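EXOU (Pseudomonas aeruginosa, PDB 4AKX) is a cytotoxic effector of the type III secretion system, bound in this complex by its chaperone SpcU, and probably acts as a patatin-like phospholipase. Local coordinates at residues 68-74 with 445-451; 339-343 with 390-394; 211-215 with 248-252. All coordinates share one frame. Residues are numbered along the deposited sequence.

Contact 1: residues 68-74 with 445-451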
ATOM      1  N   THR B  68     -23.660  29.606 -16.697  1.00 54.02           N
ATOM      2  CA  THR B  68     -23.141  30.708 -17.465  1.00 56.61           C
ATOM      3  C   THR B  68     -21.659  30.630 -17.632  1.00 56.85           C
ATOM      4  O   THR B  68     -20.943  30.497 -16.667  1.00 65.66           O
ATOM      5  CB  THR B  68     -23.424  31.986 -16.753  1.00 56.92           C
ATOM      6  OG1 THR B  68     -24.833  32.068 -16.578  1.00 62.03           O
ATOM      7  CG2 THR B  68     -22.915  33.168 -17.583  1.00 62.75           C
ATOM      8  N   GLU B  69     -21.206  30.730 -18.868  1.00 56.73           N
ATOM      9  CA  GLU B  69     -19.805  30.698 -19.170  1.00 57.41           C
ATOM     10  C   GLU B  69     -19.297  32.107 -19.506  1.00 57.46           C
ATOM     11  O   GLU B  69     -19.846  32.803 -20.392  1.00 52.20           O
ATOM     12  CB  GLU B  69     -19.534  29.735 -20.318  1.00 63.37           C
ATOM     13  CG  GLU B  69     -18.138  29.902 -20.912  1.00 80.29           C
ATOM     14  CD  GLU B  69     -17.763  28.817 -21.923  1.00 91.54           C
ATOM     15  OE1 GLU B  69     -18.683  28.238 -22.569  1.00 87.79           O
ATOM     16  OE2 GLU B  69     -16.533  28.554 -22.074  1.00 92.74           O
ATOM     17  N   LEU B  70     -18.239  32.509 -18.794  1.00 57.26           N
ATOM     18  CA  LEU B  70     -17.549  33.770 -19.035  1.00 59.29           C
ATOM     19  C   LEU B  70     -16.251  33.589 -19.823  1.00 63.91           C
ATOM     20  O   LEU B  70     -15.447  32.713 -19.521  1.00 65.80           O
ATOM     21  CB  LEU B  70     -17.262  34.437 -17.712  1.00 58.25           C
ATOM     22  CG  LEU B  70     -16.376  35.669 -17.680  1.00 64.28           C
ATOM     23  CD1 LEU B  70     -17.075  36.780 -18.428  1.00 71.34           C
ATOM     24  CD2 LEU B  70     -16.141  36.088 -16.237  1.00 62.89           C
ATOM     25  N   GLN B  71     -16.066  34.408 -20.852  1.00 67.48           N
ATOM     26  CA  GLN B  71     -14.795  34.459 -21.575  1.00 73.55           C
ATOM     27  C   GLN B  71     -14.287  35.897 -21.634  1.00 78.88           C
ATOM     28  O   GLN B  71     -15.063  36.839 -21.844  1.00 84.12           O
ATOM     29  CB  GLN B  71     -14.947  33.899 -22.974  1.00 75.27           C
ATOM     30  CG  GLN B  71     -13.644  33.465 -23.606  1.00 80.32           C
ATOM     31  CD  GLN B  71     -13.694  33.504 -25.123  1.00 86.58           C
ATOM     32  OE1 GLN B  71     -14.730  33.239 -25.739  1.00 86.59           O
ATOM     33  NE2 GLN B  71     -12.569  33.830 -25.733  1.00 90.78           N
ATOM     34  N   LEU B  72     -12.989  36.077 -21.436  1.00 77.10           N
ATOM     35  CA  LEU B  72     -12.472  37.397 -21.133  1.00 77.30           C
ATOM     36  C   LEU B  72     -11.001  37.417 -21.486  1.00 84.44           C
ATOM     37  O   LEU B  72     -10.323  36.399 -21.384  1.00 86.03           O
ATOM     38  CB  LEU B  72     -12.720  37.703 -19.663  1.00 73.68           C
ATOM     39  CG  LEU B  72     -11.953  38.691 -18.788  1.00 81.61           C
ATOM     40  CD1 LEU B  72     -12.704  38.923 -17.476  1.00 73.81           C
ATOM     41  CD2 LEU B  72     -10.556  38.181 -18.477  1.00 87.64           C
ATOM     42  N   SER B  73     -10.528  38.566 -21.961  1.00 87.89           N
ATOM     43  CA  SER B  73      -9.138  38.729 -22.365  1.00 92.26           C
ATOM     44  C   SER B  73      -8.207  38.529 -21.182  1.00 94.18           C
ATOM     45  O   SER B  73      -8.515  38.948 -20.060  1.00 97.26           O
ATOM     46  CB  SER B  73      -8.918  40.123 -22.954  1.00 94.30           C
ATOM     47  OG  SER B  73      -9.051  41.116 -21.946  1.00 93.35           O
ATOM     48  N   ARG B  74      -7.059  37.909 -21.442  1.00 95.89           N
ATOM     49  CA  ARG B  74      -6.007  37.765 -20.438  1.00 93.27           C
ATOM     50  C   ARG B  74      -5.798  39.078 -19.685  1.00 87.95           C
ATOM     51  O   ARG B  74      -5.896  40.150 -20.270  1.00 92.65           O
ATOM     52  CB  ARG B  74      -4.698  37.308 -21.094  1.00 98.93           C
ATOM     53  CG  ARG B  74      -4.709  35.869 -21.595  1.00103.98           C
ATOM     54  CD  ARG B  74      -4.813  34.886 -20.434  1.00104.91           C
ATOM     55  NE  ARG B  74      -3.620  34.924 -19.591  1.00112.40           N
ATOM     56  CZ  ARG B  74      -2.793  33.883 -19.417  1.00116.00           C
ATOM     57  NH1 ARG B  74      -3.034  32.697 -20.002  1.00118.74           N
ATOM     58  NH2 ARG B  74      -1.727  34.030 -18.638  1.00113.28           N
ATOM     59  N   ALA B 445      -5.303  35.455 -26.903  1.00115.70           N
ATOM     60  CA  ALA B 445      -5.722  34.339 -26.065  1.00116.92           C
ATOM     61  C   ALA B 445      -6.662  34.820 -24.967  1.00118.63           C
ATOM     62  O   ALA B 445      -6.814  36.025 -24.747  1.00116.39           O
ATOM     63  CB  ALA B 445      -4.515  33.636 -25.471  1.00115.74           C
ATOM     64  N   SER B 446      -7.289  33.876 -24.275  1.00 98.89           N
ATOM     65  CA  SER B 446      -8.396  34.207 -23.414  1.00 92.90           C
ATOM     66  C   SER B 446      -8.344  33.504 -22.048  1.00 94.87           C
ATOM     67  O   SER B 446      -7.367  32.818 -21.720  1.00 90.43           O
ATOM     68  CB  SER B 446      -9.707  33.893 -24.125  1.00 94.87           C
ATOM     69  OG  SER B 446     -10.809  34.454 -23.419  1.00103.68           O
ATOM     70  N   GLU B 447      -9.377  33.765 -21.238  1.00 94.32           N
ATOM     71  CA  GLU B 447      -9.654  33.059 -19.996  1.00 87.84           C
ATOM     72  C   GLU B 447     -11.104  32.653 -20.060  1.00 90.24           C
ATOM     73  O   GLU B 447     -11.948  33.430 -20.506  1.00 92.97           O
ATOM     74  CB  GLU B 447      -9.478  33.972 -18.788  1.00 83.03           C
ATOM     75  CG  GLU B 447      -8.198  34.786 -18.781  1.00 95.86           C
ATOM     76  CD  GLU B 447      -7.477  34.721 -17.441  1.00106.10           C
ATOM     77  OE1 GLU B 447      -8.073  35.151 -16.409  1.00106.41           O
ATOM     78  OE2 GLU B 447      -6.312  34.233 -17.422  1.00103.84           O
ATOM     79  N   ARG B 448     -11.391  31.431 -19.621  1.00 91.18           N
ATOM     80  CA  ARG B 448     -12.754  30.936 -19.508  1.00 85.02           C
ATOM     81  C   ARG B 448     -13.071  30.650 -18.041  1.00 85.10           C
ATOM     82  O   ARG B 448     -12.242  30.109 -17.318  1.00 98.84           O
ATOM     83  CB  ARG B 448     -12.915  29.666 -20.329  1.00 88.71           C
ATOM     84  CG  ARG B 448     -12.207  29.706 -21.675  1.00 97.79           C
ATOM     85  CD  ARG B 448     -12.741  28.632 -22.610  1.00104.71           C
ATOM     86  NE  ARG B 448     -12.051  28.636 -23.901  1.00118.10           N
ATOM     87  CZ  ARG B 448     -12.298  29.494 -24.891  1.00120.33           C
ATOM     88  NH1 ARG B 448     -13.217  30.446 -24.742  1.00119.44           N
ATOM     89  NH2 ARG B 448     -11.619  29.401 -26.032  1.00113.93           N
ATOM     90  N   HIS B 449     -14.242  31.071 -17.586  1.00 76.73           N
ATOM     91  CA  HIS B 449     -14.704  30.736 -16.246  1.00 69.38           C
ATOM     92  C   HIS B 449     -16.135  30.345 -16.316  1.00 70.91           C
ATOM     93  O   HIS B 449     -16.937  30.984 -17.005  1.00 74.54           O
ATOM     94  CB  HIS B 449     -14.564  31.907 -15.303  1.00 72.30           C
ATOM     95  CG  HIS B 449     -13.145  32.376 -15.108  1.00 78.82           C
ATOM     96  ND1 HIS B 449     -12.456  32.144 -13.972  1.00 77.72           N
ATOM     97  CD2 HIS B 449     -12.301  33.116 -15.938  1.00 83.09           C
ATOM     98  CE1 HIS B 449     -11.228  32.694 -14.073  1.00 84.18           C
ATOM     99  NE2 HIS B 449     -11.135  33.287 -15.277  1.00 91.55           N
ATOM    100  N   THR B 450     -16.480  29.282 -15.614  1.00 65.91           N
ATOM    101  CA  THR B 450     -17.789  28.718 -15.747  1.00 57.25           C
ATOM    102  C   THR B 450     -18.469  28.928 -14.435  1.00 54.50           C
ATOM    103  O   THR B 450     -17.868  28.738 -13.387  1.00 61.39           O
ATOM    104  CB  THR B 450     -17.684  27.233 -16.069  1.00 62.47           C
ATOM    105  OG1 THR B 450     -17.060  27.065 -17.360  1.00 71.97           O
ATOM    106  CG2 THR B 450     -19.046  26.609 -16.107  1.00 63.95           C
ATOM    107  N   PHE B 451     -19.698  29.393 -14.465  1.00 49.83           N
ATOM    108  CA  PHE B 451     -20.431  29.593 -13.218  1.00 50.29           C
ATOM    109  C   PHE B 451     -21.754  28.869 -13.257  1.00 55.91           C
ATOM    110  O   PHE B 451     -22.148  28.318 -14.297  1.00 64.57           O
ATOM    111  CB  PHE B 451     -20.645  31.082 -12.916  1.00 46.99           C
ATOM    112  CG  PHE B 451     -19.381  31.868 -12.895  1.00 44.22           C
ATOM    113  CD1 PHE B 451     -18.809  32.346 -14.074  1.00 44.90           C
ATOM    114  CD2 PHE B 451     -18.747  32.092 -11.717  1.00 41.89           C
ATOM    115  CE1 PHE B 451     -17.609  33.031 -14.055  1.00 46.96           C
ATOM    116  CE2 PHE B 451     -17.564  32.797 -11.679  1.00 47.61           C
ATOM    117  CZ  PHE B 451     -16.989  33.274 -12.849  1.00 49.14           C
TER
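The segment 445-451 adds an antiparallel edge to strand 68-73: the axes of 446-451 and 68-73 approach to 4.6 Å with N-to-C directions 158° apart, while strand 58-63 pairs with the other edge of 68-73. Ser-446 opens the pairing, OG donating to Leu-72 O (2.9 Å) and accepting from Gln-71 NE2 (3.0 Å). Glu-447 and Leu-72 form a hydrogen-bonded pair, Glu-447 N to Leu-72 O 2.8 Å, Leu-72 N to Glu-447 O 3.0 Å. Glu-447 OE2 also lies 3.5 Å from Arg-74 NE, well out of the guanidinium plane, a salt bridge by charge alone; Arg-74 has its stronger partner in Asp-343, and Glu-447 also pairs with Arg-340. Arg-448 CA makes a CA-H...O contact of 3.2 Å with Leu-70 O. His-449 pairs most regularly, its N 2.8 Å from Leu-70 O and its O 2.7 Å from Leu-70 N. Phe-451 N reaches Thr-68 O at 2.8 Å, and Leu-70 CB lies 3.9 Å from Phe-451 CE1, at the ring edge.

Contact 2: residues 339-343 with 390-394; sequences LRRND and ELREQ
A partly buried salt-bridge network centred on Arg-340 joins the loop leading into strand 343-348 to the C-terminal part of helix 388-392. Residues 339-342 are irregular: Leu-339 and Arg-340 are extended (phi/psi -93/130 and -73/141), Arg-341 turns at -91/-9, and Asn-342 straightens again at -169/177 before Asp-343 enters the strand. Opposite, Glu-390 to Arg-392 are helical, and a backbone bond runs from Gln-394 N to Leu-391 O (3.0 Å), with Gln-394 at -108/12. The backbones stay well apart; the nearest CA atoms, those of Asp-343 and Gln-394, are separated by 7.3 Å, so side chains span the gap. Arg-340 points toward the helix with chi1 m, chi2 t and chi3 p, a bend that presents the guanidinium to two partners across the segments: NH1 forms a salt bridge with Glu-390 OE2 at 2.7 Å, and NH2 donates to Gln-394 OE1 at 2.8 Å and 164°. NH1 also pairs with Glu-447 of strand 446-451. Glu-390, chi1 and chi2 both t, lays CG over one face of the guanidinium, whereas Gln-394 (m, t) brings OE1 to its edge. Within segment 339-343 Arg-340 NH2 also pairs with Asp-343 OD1 at 3.1 Å, though that oxygen is less surely placed. Asp-343 OD2 is shared with Arg-74 and Arg-442, and Gln-394 OE1 also accepts from Asn-344 N. Such sharing of acidic groups among several arginines is characteristic of a salt-bridge network, here placed where strands 343-348 and 395-397 enter the mixed sheet of the patatin-like fold.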
ATOM      1  N   LEU B 339     -11.397  35.501 -10.449  1.00 83.11           N
ATOM      2  CA  LEU B 339     -10.654  36.168 -11.498  1.00 82.72           C
ATOM      3  C   LEU B 339      -9.259  36.570 -11.050  1.00 83.76           C
ATOM      4  O   LEU B 339      -9.081  37.219 -10.005  1.00 84.22           O
ATOM      5  CB  LEU B 339     -11.395  37.404 -11.968  1.00 82.22           C
ATOM      6  CG  LEU B 339     -12.528  37.232 -12.963  1.00 84.33           C
ATOM      7  CD1 LEU B 339     -12.783  38.573 -13.611  1.00 85.15           C
ATOM      8  CD2 LEU B 339     -12.225  36.186 -14.023  1.00 87.23           C
ATOM      9  N   ARG B 340      -8.273  36.209 -11.866  1.00 84.95           N
ATOM     10  CA  ARG B 340      -6.892  36.592 -11.637  1.00 84.30           C
ATOM     11  C   ARG B 340      -6.787  38.037 -11.964  1.00 83.78           C
ATOM     12  O   ARG B 340      -7.384  38.469 -12.952  1.00 84.25           O
ATOM     13  CB  ARG B 340      -5.992  35.838 -12.587  1.00 85.89           C
ATOM     14  CG  ARG B 340      -6.178  34.344 -12.562  1.00 87.85           C
ATOM     15  CD  ARG B 340      -5.253  33.723 -13.576  1.00 90.50           C
ATOM     16  NE  ARG B 340      -3.961  34.399 -13.567  1.00 89.39           N
ATOM     17  CZ  ARG B 340      -3.182  34.544 -14.630  1.00 90.48           C
ATOM     18  NH1 ARG B 340      -3.557  34.068 -15.813  1.00 93.02           N
ATOM     19  NH2 ARG B 340      -2.025  35.175 -14.506  1.00 90.97           N
ATOM     20  N   ARG B 341      -6.018  38.791 -11.173  1.00 85.29           N
ATOM     21  CA  ARG B 341      -5.977  40.249 -11.352  1.00 87.30           C
ATOM     22  C   ARG B 341      -4.906  40.764 -12.278  1.00 86.42           C
ATOM     23  O   ARG B 341      -4.918  41.933 -12.654  1.00 91.60           O
ATOM     24  CB  ARG B 341      -6.027  41.032 -10.036  1.00 90.03           C
ATOM     25  CG  ARG B 341      -4.945  40.740  -9.027  1.00 96.94           C
ATOM     26  CD  ARG B 341      -5.008  41.785  -7.916  1.00109.08           C
ATOM     27  NE  ARG B 341      -4.643  41.246  -6.603  1.00121.19           N
ATOM     28  CZ  ARG B 341      -5.029  41.768  -5.437  1.00127.86           C
ATOM     29  NH1 ARG B 341      -5.796  42.850  -5.413  1.00135.65           N
ATOM     30  NH2 ARG B 341      -4.651  41.208  -4.292  1.00125.95           N
ATOM     31  N   ASN B 342      -4.004  39.891 -12.685  1.00 86.39           N
ATOM     32  CA  ASN B 342      -2.907  40.317 -13.528  1.00 89.15           C
ATOM     33  C   ASN B 342      -2.154  39.132 -14.087  1.00 91.25           C
ATOM     34  O   ASN B 342      -2.450  37.993 -13.769  1.00 93.34           O
ATOM     35  CB  ASN B 342      -1.954  41.208 -12.739  1.00 86.72           C
ATOM     36  CG  ASN B 342      -1.287  40.467 -11.627  1.00 86.40           C
ATOM     37  OD1 ASN B 342      -0.412  39.642 -11.867  1.00 87.22           O
ATOM     38  ND2 ASN B 342      -1.727  40.715 -10.400  1.00 87.71           N
ATOM     39  N   ASP B 343      -1.172  39.421 -14.924  1.00 93.75           N
ATOM     40  CA  ASP B 343      -0.412  38.407 -15.614  1.00 91.51           C
ATOM     41  C   ASP B 343       1.040  38.646 -15.310  1.00 92.22           C
ATOM     42  O   ASP B 343       1.436  39.754 -14.940  1.00 94.42           O
ATOM     43  CB  ASP B 343      -0.622  38.536 -17.120  1.00 93.95           C
ATOM     44  CG  ASP B 343      -1.603  37.526 -17.665  1.00 97.66           C
ATOM     45  OD1 ASP B 343      -2.521  37.130 -16.919  1.00100.26           O
ATOM     46  OD2 ASP B 343      -1.448  37.117 -18.842  1.00 97.49           O
ATOM     47  N   GLU B 390      -0.589  26.872 -16.171  1.00129.00           N
ATOM     48  CA  GLU B 390      -0.904  28.287 -16.339  1.00125.71           C
ATOM     49  C   GLU B 390       0.354  29.145 -16.257  1.00125.47           C
ATOM     50  O   GLU B 390       0.364  30.291 -16.729  1.00130.57           O
ATOM     51  CB  GLU B 390      -1.949  28.753 -15.310  1.00135.48           C
ATOM     52  CG  GLU B 390      -2.282  30.252 -15.379  1.00143.41           C
ATOM     53  CD  GLU B 390      -3.654  30.608 -14.806  1.00147.94           C
ATOM     54  OE1 GLU B 390      -4.051  30.033 -13.765  1.00151.26           O
ATOM     55  OE2 GLU B 390      -4.333  31.480 -15.394  1.00141.62           O
ATOM     56  N   LEU B 391       1.413  28.595 -15.655  1.00118.85           N
ATOM     57  CA  LEU B 391       2.677  29.327 -15.488  1.00108.68           C
ATOM     58  C   LEU B 391       3.566  29.186 -16.711  1.00106.40           C
ATOM     59  O   LEU B 391       4.210  30.140 -17.141  1.00102.24           O
ATOM     60  CB  LEU B 391       3.415  28.876 -14.224  1.00103.15           C
ATOM     61  CG  LEU B 391       3.327  29.839 -13.036  1.00 96.86           C
ATOM     62  CD1 LEU B 391       4.347  29.483 -11.970  1.00 95.09           C
ATOM     63  CD2 LEU B 391       3.541  31.270 -13.484  1.00 95.33           C
ATOM     64  N   ARG B 392       3.580  27.988 -17.274  1.00109.81           N
ATOM     65  CA  ARG B 392       4.140  27.768 -18.590  1.00113.68           C
ATOM     66  C   ARG B 392       3.620  28.818 -19.595  1.00114.15           C
ATOM     67  O   ARG B 392       4.389  29.377 -20.379  1.00118.56           O
ATOM     68  CB  ARG B 392       3.797  26.355 -19.058  1.00115.85           C
ATOM     69  CG  ARG B 392       4.415  25.956 -20.387  1.00122.93           C
ATOM     70  CD  ARG B 392       5.869  25.519 -20.238  1.00127.96           C
ATOM     71  NE  ARG B 392       6.064  24.471 -19.226  1.00129.10           N
ATOM     72  CZ  ARG B 392       5.883  23.164 -19.434  1.00129.87           C
ATOM     73  NH1 ARG B 392       5.468  22.719 -20.615  1.00130.03           N
ATOM     74  NH2 ARG B 392       6.110  22.301 -18.451  1.00128.13           N
ATOM     75  N   GLU B 393       2.323  29.100 -19.540  1.00110.14           N
ATOM     76  CA  GLU B 393       1.675  29.952 -20.525  1.00107.79           C
ATOM     77  C   GLU B 393       2.221  31.366 -20.437  1.00103.04           C
ATOM     78  O   GLU B 393       2.179  32.118 -21.407  1.00103.40           O
ATOM     79  CB  GLU B 393       0.151  29.934 -20.315  1.00111.16           C
ATOM     80  CG  GLU B 393      -0.655  30.853 -21.225  1.00115.08           C
ATOM     81  CD  GLU B 393      -1.069  30.186 -22.523  1.00123.70           C
ATOM     82  OE1 GLU B 393      -0.208  29.543 -23.176  1.00128.31           O
ATOM     83  OE2 GLU B 393      -2.256  30.322 -22.904  1.00126.89           O
ATOM     84  N   GLN B 394       2.746  31.716 -19.272  1.00 99.70           N
ATOM     85  CA  GLN B 394       3.206  33.075 -19.016  1.00 98.32           C
ATOM     86  C   GLN B 394       4.720  33.139 -18.966  1.00 98.92           C
ATOM     87  O   GLN B 394       5.292  34.131 -18.522  1.00 98.31           O
ATOM     88  CB  GLN B 394       2.679  33.571 -17.685  1.00 96.11           C
ATOM     89  CG  GLN B 394       1.179  33.565 -17.528  1.00 97.16           C
ATOM     90  CD  GLN B 394       0.748  34.368 -16.316  1.00 96.62           C
ATOM     91  OE1 GLN B 394      -0.049  35.301 -16.422  1.00 96.42           O
ATOM     92  NE2 GLN B 394       1.304  34.031 -15.158  1.00 96.69           N
TER

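Contact 3: residues 211-215 with 248-252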
ATOM      1  N   GLN B 211      13.439  60.918 -13.434  1.00107.20           N
ATOM      2  CA  GLN B 211      11.983  60.834 -13.541  1.00109.38           C
ATOM      3  C   GLN B 211      11.287  61.918 -12.709  1.00112.82           C
ATOM      4  O   GLN B 211      10.426  62.640 -13.222  1.00118.24           O
ATOM      5  CB  GLN B 211      11.491  59.435 -13.133  1.00103.68           C
ATOM      6  CG  GLN B 211      12.109  58.289 -13.931  1.00104.14           C
ATOM      7  CD  GLN B 211      11.520  58.110 -15.340  1.00107.87           C
ATOM      8  OE1 GLN B 211      10.833  58.992 -15.872  1.00106.44           O
ATOM      9  NE2 GLN B 211      11.800  56.955 -15.948  1.00108.14           N
ATOM     10  N   ILE B 212      11.681  62.040 -11.437  1.00111.76           N
ATOM     11  CA  ILE B 212      11.208  63.129 -10.560  1.00108.69           C
ATOM     12  C   ILE B 212      11.116  64.477 -11.279  1.00106.59           C
ATOM     13  O   ILE B 212      10.134  65.203 -11.111  1.00103.54           O
ATOM     14  CB  ILE B 212      12.073  63.261  -9.271  1.00106.73           C
ATOM     15  CG1 ILE B 212      11.469  62.421  -8.137  1.00101.70           C
ATOM     16  CG2 ILE B 212      12.189  64.718  -8.826  1.00105.64           C
ATOM     17  CD1 ILE B 212      12.479  61.956  -7.109  1.00 99.77           C
ATOM     18  N   ALA B 213      12.130  64.796 -12.083  1.00107.42           N
ATOM     19  CA  ALA B 213      12.187  66.082 -12.780  1.00114.27           C
ATOM     20  C   ALA B 213      11.254  66.136 -13.994  1.00118.24           C
ATOM     21  O   ALA B 213      10.500  67.104 -14.157  1.00122.75           O
ATOM     22  CB  ALA B 213      13.613  66.428 -13.179  1.00113.04           C
ATOM     23  N   THR B 214      11.284  65.100 -14.834  1.00115.18           N
ATOM     24  CA  THR B 214      10.408  65.063 -16.006  1.00111.13           C
ATOM     25  C   THR B 214       8.950  65.277 -15.580  1.00107.79           C
ATOM     26  O   THR B 214       8.126  65.718 -16.367  1.00107.70           O
ATOM     27  CB  THR B 214      10.578  63.760 -16.832  1.00109.95           C
ATOM     28  OG1 THR B 214      10.175  62.630 -16.056  1.00107.49           O
ATOM     29  CG2 THR B 214      12.038  63.570 -17.261  1.00109.29           C
ATOM     30  N   HIS B 215       8.676  65.028 -14.303  1.00108.66           N
ATOM     31  CA  HIS B 215       7.327  65.083 -13.734  1.00113.00           C
ATOM     32  C   HIS B 215       7.259  66.107 -12.625  1.00115.48           C
ATOM     33  O   HIS B 215       6.969  65.750 -11.472  1.00117.22           O
ATOM     34  CB  HIS B 215       6.954  63.713 -13.139  1.00112.45           C
ATOM     35  CG  HIS B 215       6.877  62.593 -14.156  1.00116.85           C
ATOM     36  ND1 HIS B 215       7.964  62.120 -14.801  1.00117.72           N
ATOM     37  CD2 HIS B 215       5.786  61.828 -14.602  1.00118.13           C
ATOM     38  CE1 HIS B 215       7.590  61.130 -15.641  1.00118.17           C
ATOM     39  NE2 HIS B 215       6.261  60.945 -15.508  1.00117.22           N
ATOM     40  N   TYR B 248       3.012  57.760  -7.743  1.00103.34           N
ATOM     41  CA  TYR B 248       3.022  59.012  -8.497  1.00104.78           C
ATOM     42  C   TYR B 248       3.357  58.744  -9.959  1.00108.48           C
ATOM     43  O   TYR B 248       2.504  58.876 -10.833  1.00115.81           O
ATOM     44  CB  TYR B 248       4.045  59.987  -7.927  1.00110.34           C
ATOM     45  CG  TYR B 248       3.787  60.440  -6.515  1.00119.21           C
ATOM     46  CD1 TYR B 248       3.024  61.583  -6.255  1.00123.09           C
ATOM     47  CD2 TYR B 248       4.345  59.757  -5.436  1.00123.02           C
ATOM     48  CE1 TYR B 248       2.809  62.017  -4.954  1.00124.01           C
ATOM     49  CE2 TYR B 248       4.124  60.171  -4.133  1.00129.82           C
ATOM     50  CZ  TYR B 248       3.360  61.302  -3.897  1.00137.93           C
ATOM     51  OH  TYR B 248       3.151  61.712  -2.598  1.00150.04           O
ATOM     52  N   ILE B 249       4.605  58.365 -10.219  1.00105.93           N
ATOM     53  CA  ILE B 249       5.085  58.186 -11.588  1.00104.45           C
ATOM     54  C   ILE B 249       4.980  56.720 -11.970  1.00100.77           C
ATOM     55  O   ILE B 249       5.378  55.862 -11.185  1.00 99.15           O
ATOM     56  CB  ILE B 249       6.553  58.638 -11.722  1.00106.65           C
ATOM     57  CG1 ILE B 249       6.671  60.150 -11.481  1.00108.38           C
ATOM     58  CG2 ILE B 249       7.134  58.210 -13.068  1.00105.26           C
ATOM     59  CD1 ILE B 249       8.084  60.642 -11.218  1.00109.45           C
ATOM     60  N   PRO B 250       4.441  56.429 -13.176  1.00100.71           N
ATOM     61  CA  PRO B 250       4.277  55.044 -13.676  1.00 98.23           C
ATOM     62  C   PRO B 250       5.515  54.407 -14.355  1.00 93.88           C
ATOM     63  O   PRO B 250       5.438  53.265 -14.790  1.00 90.34           O
ATOM     64  CB  PRO B 250       3.112  55.167 -14.672  1.00 99.62           C
ATOM     65  CG  PRO B 250       3.185  56.576 -15.163  1.00101.29           C
ATOM     66  CD  PRO B 250       3.729  57.409 -14.024  1.00101.91           C
ATOM     67  N   GLN B 251       6.626  55.136 -14.451  1.00 94.77           N
ATOM     68  CA  GLN B 251       7.876  54.568 -14.972  1.00 97.56           C
ATOM     69  C   GLN B 251       8.790  54.128 -13.836  1.00 98.16           C
ATOM     70  O   GLN B 251       9.886  53.583 -14.058  1.00 96.81           O
ATOM     71  CB  GLN B 251       8.616  55.554 -15.871  1.00 99.94           C
ATOM     72  CG  GLN B 251       7.880  55.933 -17.136  1.00104.26           C
ATOM     73  CD  GLN B 251       7.218  57.282 -17.009  1.00109.07           C
ATOM     74  OE1 GLN B 251       6.266  57.454 -16.243  1.00116.23           O
ATOM     75  NE2 GLN B 251       7.736  58.263 -17.741  1.00113.50           N
ATOM     76  N   ILE B 252       8.354  54.390 -12.613  1.00100.36           N
ATOM     77  CA  ILE B 252       8.971  53.747 -11.462  1.00105.80           C
ATOM     78  C   ILE B 252       8.174  52.533 -10.990  1.00102.06           C
ATOM     79  O   ILE B 252       6.944  52.581 -10.789  1.00 96.15           O
ATOM     80  CB  ILE B 252       9.281  54.712 -10.288  1.00108.14           C
ATOM     81  CG1 ILE B 252       8.098  55.633 -10.024  1.00113.23           C
ATOM     82  CG2 ILE B 252      10.544  55.519 -10.581  1.00104.21           C
ATOM     83  CD1 ILE B 252       8.478  57.102 -10.006  1.00125.64           C
TER
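The junction is made by packing, without a hydrogen bond between the two segments, and buries 284 Å² in total. His-215, the first residue to leave helical phi/psi after helix 195-214 (-120/62), takes chi1 m and chi2 68°, which turns its ring back along the helix end: ND1 donates to Gln-211 O at 3.0 Å and to Thr-214 OG1 at 2.6 Å. Thr-214 is in the p rotamer that sets OG1 there. With the ring fixed on that side, one face is presented to Ile-249, whose CG1 stands 3.8 Å from the centroid of the His-215 ring and 22° off its normal, a CH-pi contact. Ile-249 has chi1 m and chi2 t, so its CD1 extends past the ring to Gln-211, 3.7 Å from the backbone O of that residue and 4.1 Å from its CB. Gln-251 approaches the edge of the imidazole, its NE2 3.6 Å from His-215 CE1. Gln-211 folds with chi1 and chi2 both m, which brings its NE2 to 3.5 Å from Gln-251 CB, while the same NE2 donates to Gly-127 O outside the segments. The contact thus packs the C-terminal end of helix 195-214 against the loop between helix 239-246 and strand 254-263; helix 216-219 touches Ile-249 through Val-218, and Ile-212 points away to pack on helix 222-232.

Contacts 1 and 2 are joined by a shared salt-bridge network, their centres 13 Å apart: Arg-74 NH2 pairs with Asp-343 OD2 at 3.1 Å, and Glu-447 OE2 pairs with Arg-340 NH1 at 3.2 Å. The small antiparallel sheet of contact 1 is thereby tied to the mixed sheet entered at residue 343. Contact 3 is separate, its centre 35 Å from that of contact 1 and 28 Å from that of contact 2, with nearest atoms about 18 and 14 Å away. Along the chain, contact 1 encloses both others, and contact 3 closes before contact 2 opens. The probable nucleophile elbow at Ser-115, consistent with the patatin-like family, belongs to none of the three contacts.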